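Local coordinates for protein PlzA (Borrelia burgdorferi, PDB 7MIE) that binds the bacterial second messenger cyclic di-GMP through its PilZ domain and thereby probably acts as a receptor in c-di-GMP signalling, at residues R28-Y33 / I151-G156; A35-K40 / L158-L163; N95-S100 / V121-A126; P117-K122 / F143-P148. One frame throughout, in Å; residues are numbered along the deposited sequence.

Contact 1: residues R28-Y33 / I151-G156; sequences RKIRDY and IAIKVG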
# COMPACT_ATOMS: atom_id res chain seq x y z
N ARG A 28 -21.02 -8.15 -14.87
CA ARG A 28 -21.70 -6.87 -14.95
C ARG A 28 -21.37 -6.04 -13.72
O ARG A 28 -21.09 -4.86 -13.86
CB ARG A 28 -23.22 -7.00 -15.07
CG ARG A 28 -23.92 -5.66 -14.95
CD ARG A 28 -25.39 -5.96 -15.18
NE ARG A 28 -26.11 -4.72 -15.37
CZ ARG A 28 -27.34 -4.67 -15.90
NH1 ARG A 28 -27.94 -5.78 -16.30
NH2 ARG A 28 -27.94 -3.50 -16.04
N LYS A 29 -21.44 -6.67 -12.54
CA LYS A 29 -21.08 -5.98 -11.31
C LYS A 29 -19.64 -5.50 -11.37
O LYS A 29 -19.36 -4.40 -10.92
CB LYS A 29 -21.29 -6.90 -10.10
CG LYS A 29 -21.18 -6.18 -8.75
CD LYS A 29 -22.37 -5.30 -8.43
CE LYS A 29 -22.02 -4.10 -7.58
NZ LYS A 29 -21.26 -3.09 -8.36
N ILE A 30 -18.74 -6.32 -11.93
CA ILE A 30 -17.33 -5.91 -12.01
C ILE A 30 -17.15 -4.73 -12.96
O ILE A 30 -16.38 -3.83 -12.65
CB ILE A 30 -16.42 -7.11 -12.41
CG1 ILE A 30 -16.35 -8.08 -11.23
CG2 ILE A 30 -15.06 -6.68 -12.94
CD1 ILE A 30 -15.99 -9.51 -11.61
N ARG A 31 -17.91 -4.69 -14.07
CA ARG A 31 -17.90 -3.55 -14.99
C ARG A 31 -18.41 -2.28 -14.30
O ARG A 31 -17.82 -1.21 -14.47
CB ARG A 31 -18.74 -3.84 -16.25
CG ARG A 31 -18.09 -4.86 -17.18
CD ARG A 31 -18.85 -5.22 -18.46
NE ARG A 31 -20.24 -5.68 -18.35
CZ ARG A 31 -21.29 -4.86 -18.40
NH1 ARG A 31 -21.09 -3.57 -18.57
NH2 ARG A 31 -22.53 -5.32 -18.30
N ASP A 32 -19.49 -2.41 -13.50
CA ASP A 32 -20.00 -1.25 -12.75
C ASP A 32 -18.96 -0.73 -11.76
O ASP A 32 -18.72 0.47 -11.65
CB ASP A 32 -21.24 -1.60 -11.91
CG ASP A 32 -22.46 -2.08 -12.71
OD1 ASP A 32 -22.50 -1.84 -13.94
OD2 ASP A 32 -23.33 -2.73 -12.09
N TYR A 33 -18.28 -1.63 -11.03
CA TYR A 33 -17.25 -1.20 -10.10
C TYR A 33 -16.06 -0.55 -10.80
O TYR A 33 -15.53 0.43 -10.30
CB TYR A 33 -16.69 -2.44 -9.39
CG TYR A 33 -17.43 -2.88 -8.15
CD1 TYR A 33 -17.72 -1.97 -7.15
CD2 TYR A 33 -17.72 -4.22 -7.95
CE1 TYR A 33 -18.35 -2.40 -5.99
CE2 TYR A 33 -18.31 -4.66 -6.77
CZ TYR A 33 -18.61 -3.74 -5.78
OH TYR A 33 -19.25 -4.13 -4.63
N ILE A 151 -11.25 -12.20 -7.50
CA ILE A 151 -10.45 -11.13 -6.91
C ILE A 151 -11.10 -9.77 -7.20
O ILE A 151 -11.27 -8.97 -6.28
CB ILE A 151 -9.00 -11.20 -7.43
CG1 ILE A 151 -8.34 -12.45 -6.83
CG2 ILE A 151 -8.24 -9.95 -7.02
CD1 ILE A 151 -7.00 -12.76 -7.37
N ALA A 152 -11.51 -9.54 -8.45
CA ALA A 152 -12.12 -8.28 -8.85
C ALA A 152 -13.34 -7.89 -7.99
O ALA A 152 -13.48 -6.75 -7.56
CB ALA A 152 -12.48 -8.33 -10.33
N ILE A 153 -14.25 -8.84 -7.73
CA ILE A 153 -15.45 -8.53 -6.95
C ILE A 153 -15.09 -8.16 -5.51
O ILE A 153 -15.66 -7.23 -4.93
CB ILE A 153 -16.46 -9.71 -7.02
CG1 ILE A 153 -17.82 -9.28 -6.48
CG2 ILE A 153 -15.96 -10.96 -6.31
CD1 ILE A 153 -18.55 -8.48 -7.56
N LYS A 154 -14.02 -8.77 -4.96
CA LYS A 154 -13.61 -8.44 -3.60
C LYS A 154 -12.92 -7.08 -3.55
O LYS A 154 -13.10 -6.34 -2.59
CB LYS A 154 -12.62 -9.49 -3.12
CG LYS A 154 -13.29 -10.80 -2.69
CD LYS A 154 -12.21 -11.75 -2.19
CE LYS A 154 -12.83 -13.06 -1.73
NZ LYS A 154 -11.75 -14.04 -1.48
N VAL A 155 -12.20 -6.73 -4.62
CA VAL A 155 -11.55 -5.41 -4.65
C VAL A 155 -12.66 -4.35 -4.70
O VAL A 155 -12.58 -3.32 -4.02
CB VAL A 155 -10.57 -5.31 -5.84
CG1 VAL A 155 -10.04 -3.88 -5.99
CG2 VAL A 155 -9.40 -6.30 -5.67
N GLY A 156 -13.72 -4.63 -5.47
CA GLY A 156 -14.82 -3.67 -5.51
C GLY A 156 -15.49 -3.50 -4.14
O GLY A 156 -15.77 -2.37 -3.72
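Tyr33 lays its ring flat on the backbone of Gly156, and the side chain is worth following outward from its root. CB heads for helix 149-164, and CG, anti to its own carbonyl carbon (chi1 -87°), already lies 3.8 Å from Gly156 CA. From there the ring slides over the glycine: Gly156 CA stands 3.5 Å from the Tyr33 ring centroid and 2° off the ring normal, a CH-pi contact directly over the face. On the edge nearer Ile153, Tyr33 CE2 meets Ile153 CD1 at 3.9 Å, close to the ring plane, while Tyr33 CE1 passes 3.4 Å from Gly156 O. The opposite face carries Lys29 NZ over its centre. This is helix-to-helix packing between 26-36 and 149-164 of the PilZN3 region, the short segments crossing at 45° with axes 9.5 Å apart. At the tip, Tyr33 OH hydrogen-bonds the carboxylate of Asp160, one turn further along the second helix. One turn back on the first helix, Ile30 CD1 rests 3.9 Å from Ala152 CB, and Ile153 CD1 also touches Lys29 CG at 3.7 Å, the lysine and isoleucine side chains crossing at about a right angle.

Contact 2: residues A35-K40 / L158-L163; sequences AKYRGK and LLDLKL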
# COMPACT_ATOMS: atom_id res chain seq x y z
N ALA A 35 -16.17 1.25 -13.51
CA ALA A 35 -16.54 2.61 -13.89
C ALA A 35 -16.59 3.50 -12.66
O ALA A 35 -16.04 4.59 -12.65
CB ALA A 35 -17.89 2.59 -14.59
N LYS A 36 -17.20 2.99 -11.58
CA LYS A 36 -17.42 3.76 -10.37
C LYS A 36 -16.09 4.14 -9.73
O LYS A 36 -15.97 5.23 -9.18
CB LYS A 36 -18.27 2.93 -9.40
CG LYS A 36 -18.63 3.66 -8.11
CD LYS A 36 -19.64 2.93 -7.26
CE LYS A 36 -19.79 3.71 -5.97
NZ LYS A 36 -21.08 3.43 -5.33
N TYR A 37 -15.10 3.23 -9.80
CA TYR A 37 -13.88 3.40 -9.00
C TYR A 37 -12.65 3.64 -9.86
O TYR A 37 -11.51 3.35 -9.46
CB TYR A 37 -13.68 2.23 -8.02
CG TYR A 37 -14.77 2.21 -6.96
CD1 TYR A 37 -14.95 3.31 -6.13
CD2 TYR A 37 -15.57 1.10 -6.76
CE1 TYR A 37 -15.95 3.33 -5.16
CE2 TYR A 37 -16.56 1.09 -5.77
CZ TYR A 37 -16.76 2.23 -4.99
OH TYR A 37 -17.71 2.27 -4.01
N ARG A 38 -12.88 4.21 -11.04
CA ARG A 38 -11.76 4.51 -11.92
C ARG A 38 -10.82 5.44 -11.16
O ARG A 38 -11.25 6.40 -10.51
CB ARG A 38 -12.26 5.07 -13.26
CG ARG A 38 -11.14 5.56 -14.17
CD ARG A 38 -11.57 5.72 -15.62
NE ARG A 38 -12.92 5.17 -15.77
CZ ARG A 38 -14.03 5.90 -15.93
NH1 ARG A 38 -15.20 5.30 -16.04
NH2 ARG A 38 -13.96 7.22 -15.98
N GLY A 39 -9.54 5.06 -11.14
CA GLY A 39 -8.51 5.88 -10.53
C GLY A 39 -8.30 5.62 -9.03
O GLY A 39 -7.45 6.25 -8.41
N LYS A 40 -9.10 4.71 -8.46
CA LYS A 40 -9.01 4.44 -7.03
C LYS A 40 -8.27 3.14 -6.77
O LYS A 40 -8.15 2.33 -7.67
CB LYS A 40 -10.42 4.35 -6.43
CG LYS A 40 -11.26 5.62 -6.65
CD LYS A 40 -10.61 6.91 -6.17
CE LYS A 40 -11.60 8.07 -6.31
NZ LYS A 40 -10.95 9.31 -5.83
N LEU A 158 -13.99 -3.87 -1.24
CA LEU A 158 -13.06 -3.07 -0.45
C LEU A 158 -13.11 -1.60 -0.85
O LEU A 158 -13.04 -0.73 0.02
CB LEU A 158 -11.61 -3.58 -0.64
CG LEU A 158 -11.36 -4.97 -0.03
CD1 LEU A 158 -10.02 -5.50 -0.56
CD2 LEU A 158 -11.34 -4.89 1.49
N LEU A 159 -13.29 -1.31 -2.16
CA LEU A 159 -13.41 0.08 -2.57
C LEU A 159 -14.73 0.71 -2.06
O LEU A 159 -14.71 1.85 -1.67
CB LEU A 159 -13.30 0.21 -4.10
CG LEU A 159 -11.90 -0.06 -4.64
CD1 LEU A 159 -11.95 -0.38 -6.12
CD2 LEU A 159 -10.98 1.14 -4.34
N ASP A 160 -15.82 -0.05 -1.99
CA ASP A 160 -17.04 0.45 -1.37
C ASP A 160 -16.78 0.85 0.07
O ASP A 160 -17.23 1.90 0.51
CB ASP A 160 -18.10 -0.65 -1.31
CG ASP A 160 -18.80 -0.95 -2.61
OD1 ASP A 160 -18.79 -0.07 -3.54
OD2 ASP A 160 -19.41 -2.06 -2.67
N LEU A 161 -16.04 0.02 0.80
CA LEU A 161 -15.74 0.33 2.20
C LEU A 161 -14.83 1.55 2.30
O LEU A 161 -15.02 2.40 3.17
CB LEU A 161 -15.10 -0.88 2.87
CG LEU A 161 -16.00 -2.11 2.94
CD1 LEU A 161 -15.25 -3.24 3.65
CD2 LEU A 161 -17.30 -1.79 3.70
N LYS A 162 -13.83 1.64 1.41
CA LYS A 162 -12.98 2.82 1.42
C LYS A 162 -13.77 4.09 1.13
O LYS A 162 -13.53 5.11 1.79
CB LYS A 162 -11.81 2.63 0.43
CG LYS A 162 -10.79 3.76 0.50
CD LYS A 162 -9.53 3.46 -0.38
CE LYS A 162 -8.54 4.61 -0.22
NZ LYS A 162 -7.33 4.39 -1.06
N LEU A 163 -14.70 4.05 0.17
CA LEU A 163 -15.53 5.21 -0.15
C LEU A 163 -16.37 5.64 1.06
O LEU A 163 -16.53 6.83 1.33
CB LEU A 163 -16.48 4.89 -1.32
CG LEU A 163 -17.57 5.92 -1.63
CD1 LEU A 163 -16.94 7.27 -2.02
CD2 LEU A 163 -18.44 5.42 -2.77
O HOH W 1 -20.91 0.35 -5.08
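Tyr37 and Leu159 run past each other in opposite directions, the leucine lying beneath the tyrosine ring. Leu159 CB sits 3.7 Å from the Tyr37 ring centroid, 14° off the normal, in a CH-pi contact, while Leu159 CD1 reaches back to Tyr37 CB. Lys36 CG lies over the centre of the opposite face, so the ring is sandwiched between two aliphatic groups. Asp160 approaches differently, crossing the tyrosine at about a right angle with its carboxylate plane turned 63° from the ring. Tyr37 OH donates to Asp160 OD1 at 2.6 Å, using the anti lone pair of that oxygen, which lies near the plane of the ring. Leu163 also crosses at about a right angle, and its CD2 packs 3.5 Å from Tyr37 OH. Lys36, extended beyond CG after leaving the backbone with CG anti to N (chi1 -177°), runs across the same leucine, its CE 3.9 Å from Leu163 CD2.

Tyr37 is where helix 26-36 gives way to a type II turn, closed by Lys40 N bonding Tyr37 O, so the ring pins the end of that helix to helix 149-164. A water accepts from Lys36 NZ at 3.1 Å and donates to Asp160 OD1 at 2.7 Å. With Asp160 OD2 taken by Tyr33, both carboxylate oxygens have partners; these donors and the nearby lysine would be expected to favour the charged form of Asp160.

Contact 3: residues N95-S100 / V121-A126; sequences NKNLGS and VKLLSA. With EDO (1,2-ethanediol), chain F.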
# COMPACT_ATOMS: atom_id res chain seq x y z
N ASN A 95 9.80 -3.66 -25.27
CA ASN A 95 8.73 -4.52 -25.73
C ASN A 95 7.43 -3.72 -25.91
O ASN A 95 6.35 -4.27 -25.71
CB ASN A 95 8.53 -5.66 -24.72
CG ASN A 95 7.81 -6.86 -25.30
OD1 ASN A 95 8.18 -7.32 -26.38
ND2 ASN A 95 6.77 -7.36 -24.62
N LYS A 96 7.52 -2.42 -26.23
CA LYS A 96 6.39 -1.56 -26.53
C LYS A 96 5.49 -1.47 -25.30
O LYS A 96 4.28 -1.33 -25.43
CB LYS A 96 5.64 -2.04 -27.78
CG LYS A 96 6.49 -2.20 -29.06
CD LYS A 96 7.16 -0.90 -29.50
CE LYS A 96 7.97 -0.94 -30.79
NZ LYS A 96 8.91 -2.10 -30.84
N ASN A 97 6.10 -1.54 -24.12
CA ASN A 97 5.41 -1.37 -22.84
C ASN A 97 4.32 -2.41 -22.58
O ASN A 97 3.36 -2.14 -21.83
CB ASN A 97 4.90 0.06 -22.68
CG ASN A 97 6.01 1.02 -22.32
OD1 ASN A 97 5.91 2.22 -22.57
ND2 ASN A 97 7.09 0.51 -21.78
N LEU A 98 4.52 -3.63 -23.07
CA LEU A 98 3.66 -4.76 -22.81
C LEU A 98 4.45 -5.83 -22.08
O LEU A 98 5.64 -6.03 -22.32
CB LEU A 98 3.19 -5.36 -24.14
CG LEU A 98 2.37 -4.43 -25.04
CD1 LEU A 98 2.13 -5.07 -26.40
CD2 LEU A 98 1.05 -4.06 -24.38
N GLY A 99 3.76 -6.58 -21.22
CA GLY A 99 4.34 -7.74 -20.57
C GLY A 99 3.21 -8.63 -20.04
O GLY A 99 2.06 -8.50 -20.45
N SER A 100 3.57 -9.57 -19.16
CA SER A 100 2.56 -10.45 -18.60
C SER A 100 2.92 -10.72 -17.15
O SER A 100 4.09 -10.79 -16.80
CB SER A 100 2.45 -11.75 -19.39
OG SER A 100 2.26 -11.51 -20.78
N VAL A 121 -0.53 -7.47 -19.65
CA VAL A 121 -0.67 -6.12 -19.09
C VAL A 121 0.03 -5.08 -19.97
O VAL A 121 0.91 -5.41 -20.80
CB VAL A 121 -0.11 -6.04 -17.65
CG1 VAL A 121 -0.89 -6.95 -16.68
CG2 VAL A 121 1.40 -6.29 -17.62
N LYS A 122 -0.36 -3.82 -19.79
CA LYS A 122 0.33 -2.72 -20.46
C LYS A 122 0.67 -1.66 -19.42
O LYS A 122 -0.09 -1.42 -18.47
CB LYS A 122 -0.52 -2.16 -21.62
CG LYS A 122 -1.87 -1.60 -21.25
CD LYS A 122 -2.49 -0.72 -22.35
CE LYS A 122 -3.49 0.27 -21.77
NZ LYS A 122 -4.50 0.72 -22.76
N LEU A 123 1.84 -1.04 -19.59
CA LEU A 123 2.28 -0.04 -18.64
C LEU A 123 1.51 1.26 -18.89
O LEU A 123 1.55 1.79 -19.99
CB LEU A 123 3.79 0.20 -18.86
CG LEU A 123 4.44 1.21 -17.90
CD1 LEU A 123 4.46 0.66 -16.47
CD2 LEU A 123 5.89 1.48 -18.36
N LEU A 124 0.89 1.81 -17.84
CA LEU A 124 0.19 3.08 -17.97
C LEU A 124 1.04 4.26 -17.51
O LEU A 124 0.92 5.37 -18.06
CB LEU A 124 -1.13 3.09 -17.18
CG LEU A 124 -2.19 2.09 -17.63
CD1 LEU A 124 -3.46 2.28 -16.79
CD2 LEU A 124 -2.50 2.26 -19.11
N SER A 125 1.81 4.05 -16.43
CA SER A 125 2.55 5.11 -15.79
C SER A 125 3.63 4.48 -14.94
O SER A 125 3.50 3.30 -14.60
CB SER A 125 1.60 5.91 -14.87
OG SER A 125 2.30 7.07 -14.40
N ALA A 126 4.67 5.26 -14.57
CA ALA A 126 5.73 4.81 -13.68
C ALA A 126 6.30 6.01 -12.94
O ALA A 126 6.27 7.15 -13.45
CB ALA A 126 6.83 4.16 -14.51
C1 EDO F . 3.19 5.19 -10.14
O1 EDO F . 2.96 4.22 -11.18
C2 EDO F . 2.99 6.61 -10.45
O2 EDO F . 2.81 6.81 -11.84
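Gly99 and Val121 form a hydrogen-bonded antiparallel pair: Val121 N gives to Gly99 O at 2.9 Å, and Gly99 N returns to Val121 O at 3.1 Å. Both bonds are close to straight at hydrogen, although the Val121 donor stands 37° out of the plane of the Gly99 carbonyl. A third bond, Leu123 N to Asn97 O at 2.9 Å, carries the pairing on to the turn, with its donor nearly in line with the carbonyl. Between them lies the non-hydrogen-bonded pair of Leu98 and Lys122, where Leu98 CD2 rests 3.7 Å from Lys122 CB and the two side chains cross obliquely. Lys122 CG lies between its backbone N and carbonyl carbon (chi1 60°), and from there the extended chain ends near Glu142, with which its amine makes a weak, long ion pair. Asn97 lays its amide against Leu123, with ND2 3.8 Å from Leu123 CD2, while Val121 CG2 packs on the Gly99 backbone.

Behind this shell, a type I' turn from Asn95 to Leu98 reverses the chain, and Asn95 ND2 fastens it by donating to Leu98 O at 2.9 Å. Leu123 is backed by Leu89 of helix 88-94 and by Leu139 and Leu141 of the neighbouring strand. Farther along, Ser125 OG donates to an ethanediol, probably from the crystallisation liquor. Leu124 and Ser125 together stand across from the single residue Thr140, a classic beta bulge in strand 119-131, which pairs with 98-102 on one side and 134-143 on the other in the antiparallel sheet of the PilZN3 region.

Contact 4: residues P117-K122 / F143-P148; sequences PFLSVK and FLSPAP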
# COMPACT_ATOMS: atom_id res chain seq x y z
N PRO A 117 -3.31 -18.32 -14.57
CA PRO A 117 -2.60 -18.15 -15.84
C PRO A 117 -1.95 -16.77 -15.93
O PRO A 117 -2.47 -15.81 -15.36
CB PRO A 117 -3.72 -18.23 -16.89
CG PRO A 117 -4.75 -19.15 -16.25
CD PRO A 117 -4.68 -18.83 -14.77
N PHE A 118 -0.81 -16.69 -16.65
CA PHE A 118 -0.18 -15.40 -16.94
C PHE A 118 -1.22 -14.50 -17.59
O PHE A 118 -1.99 -14.97 -18.42
CB PHE A 118 1.07 -15.57 -17.82
CG PHE A 118 2.35 -15.71 -17.04
CD1 PHE A 118 3.06 -14.60 -16.63
CD2 PHE A 118 2.85 -16.96 -16.68
CE1 PHE A 118 4.23 -14.71 -15.89
CE2 PHE A 118 4.03 -17.09 -15.95
CZ PHE A 118 4.73 -15.96 -15.56
N LEU A 119 -1.27 -13.22 -17.20
CA LEU A 119 -2.20 -12.27 -17.79
C LEU A 119 -1.42 -11.14 -18.46
O LEU A 119 -0.53 -10.55 -17.82
CB LEU A 119 -3.10 -11.69 -16.69
CG LEU A 119 -4.05 -12.69 -16.01
CD1 LEU A 119 -4.77 -12.01 -14.85
CD2 LEU A 119 -5.09 -13.24 -17.01
N SER A 120 -1.86 -10.76 -19.68
CA SER A 120 -1.27 -9.66 -20.42
C SER A 120 -1.57 -8.32 -19.75
O SER A 120 -2.72 -8.07 -19.34
CB SER A 120 -1.83 -9.62 -21.84
OG SER A 120 -1.25 -10.69 -22.55
N VAL A 121 -0.53 -7.47 -19.65
CA VAL A 121 -0.67 -6.12 -19.09
C VAL A 121 0.03 -5.08 -19.97
O VAL A 121 0.91 -5.41 -20.80
CB VAL A 121 -0.11 -6.04 -17.65
CG1 VAL A 121 -0.89 -6.95 -16.68
CG2 VAL A 121 1.40 -6.29 -17.62
N LYS A 122 -0.36 -3.82 -19.79
CA LYS A 122 0.33 -2.72 -20.46
C LYS A 122 0.67 -1.66 -19.42
O LYS A 122 -0.09 -1.42 -18.47
CB LYS A 122 -0.52 -2.16 -21.62
CG LYS A 122 -1.87 -1.60 -21.25
CD LYS A 122 -2.49 -0.72 -22.35
CE LYS A 122 -3.49 0.27 -21.77
NZ LYS A 122 -4.50 0.72 -22.76
N PHE A 143 -4.57 -4.51 -16.82
CA PHE A 143 -4.93 -5.82 -17.33
C PHE A 143 -5.53 -5.69 -18.73
O PHE A 143 -6.48 -4.95 -18.94
CB PHE A 143 -5.92 -6.48 -16.35
CG PHE A 143 -5.24 -6.95 -15.08
CD1 PHE A 143 -4.43 -8.08 -15.07
CD2 PHE A 143 -5.38 -6.22 -13.91
CE1 PHE A 143 -3.80 -8.50 -13.91
CE2 PHE A 143 -4.76 -6.63 -12.73
CZ PHE A 143 -3.96 -7.77 -12.75
N LEU A 144 -4.97 -6.40 -19.71
CA LEU A 144 -5.50 -6.37 -21.07
C LEU A 144 -6.58 -7.44 -21.30
O LEU A 144 -7.28 -7.41 -22.31
CB LEU A 144 -4.34 -6.48 -22.06
CG LEU A 144 -3.45 -5.23 -22.12
CD1 LEU A 144 -2.32 -5.40 -23.12
CD2 LEU A 144 -4.26 -3.97 -22.45
N SER A 145 -6.68 -8.41 -20.41
CA SER A 145 -7.85 -9.27 -20.39
C SER A 145 -8.36 -9.30 -18.95
O SER A 145 -7.64 -8.86 -18.06
CB SER A 145 -7.53 -10.65 -20.87
OG SER A 145 -6.60 -11.28 -19.99
N PRO A 146 -9.59 -9.78 -18.70
CA PRO A 146 -10.13 -9.87 -17.34
C PRO A 146 -9.19 -10.42 -16.27
O PRO A 146 -8.65 -11.52 -16.39
CB PRO A 146 -11.38 -10.76 -17.51
CG PRO A 146 -11.38 -11.23 -18.97
CD PRO A 146 -10.57 -10.19 -19.72
N ALA A 147 -9.00 -9.64 -15.19
CA ALA A 147 -8.48 -10.17 -13.95
C ALA A 147 -9.43 -11.27 -13.46
O ALA A 147 -10.61 -11.28 -13.80
CB ALA A 147 -8.37 -9.06 -12.93
N PRO A 148 -8.94 -12.21 -12.62
CA PRO A 148 -9.81 -13.24 -12.05
C PRO A 148 -11.01 -12.60 -11.35
O PRO A 148 -10.84 -11.71 -10.52
CB PRO A 148 -8.93 -13.87 -10.97
CG PRO A 148 -7.51 -13.67 -11.49
CD PRO A 148 -7.53 -12.36 -12.25
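Ser120 O accepts the bond from Leu144 N at 2.8 Å, nearly straight at the hydrogen (173°) with the donor tilted 32° from the carbonyl plane. Beside it, Val121 and Phe143 form a non-hydrogen-bonded antiparallel pair. Their side chains lie next to each other and point the same way, with Val121 CG1 4.0 Å from Phe143 CD1. Leu119 reaches the same ring: its CD1 lies 3.8 Å from Phe143 CE1, at an oblique angle. That methyl also meets Pro148 CD at 3.8 Å, while the other branch, CD2, faces Ser145 OG and Pro146 O. With CG anti to its carbonyl carbon (chi1 -66°), Leu119 is thus forked between the phenylalanine and the loop that follows it. Ala147 CB, from that same loop, sits over the centre of one face of Phe143, so the chain folds back on its own ring.

Leu144 packs on the face of strand 119-131 that carries Ser120 and Lys122. Its CB packs 4.0 Å from Ser120 CB, and its CD2 is 3.6 Å from Lys122 CG, the leucine crossing the lysine chain at about a right angle. The segment 143-148 leads from strand 134-143 to helix 149-164, with Pro148 at the N-cap position. Pro148 also touches Leu103 and Phe116, and Phe143 touches Ile101 of strand 98-102.

Beyond the single backbone bond the chemistry is largely apolar. Ser145 N is buried here with no partner in the model; the attachment of the exit loop to the strand probably rests mainly on hydrocarbon packing.

From the N terminus, helix 26-36 and the turn after it supply the first halves of contacts 1 and 2, whose partners come more than a hundred residues later on helix 149-164. The two long loops cross, since their segments alternate along the chain, and the contacts touch, following one another along the same pair of helices. Within both loops fall the shorter closures. Contact 3 joins two neighbouring strands of the sheet, 98-102 and 119-131; contact 4 starts on the strand where contact 3 ends, sharing Val121 and Lys122, and ties the chain leaving the sheet to that strand. Contacts 1 and 2 fasten helix 26-36 to helix 149-164, which follows the sheet in the chain.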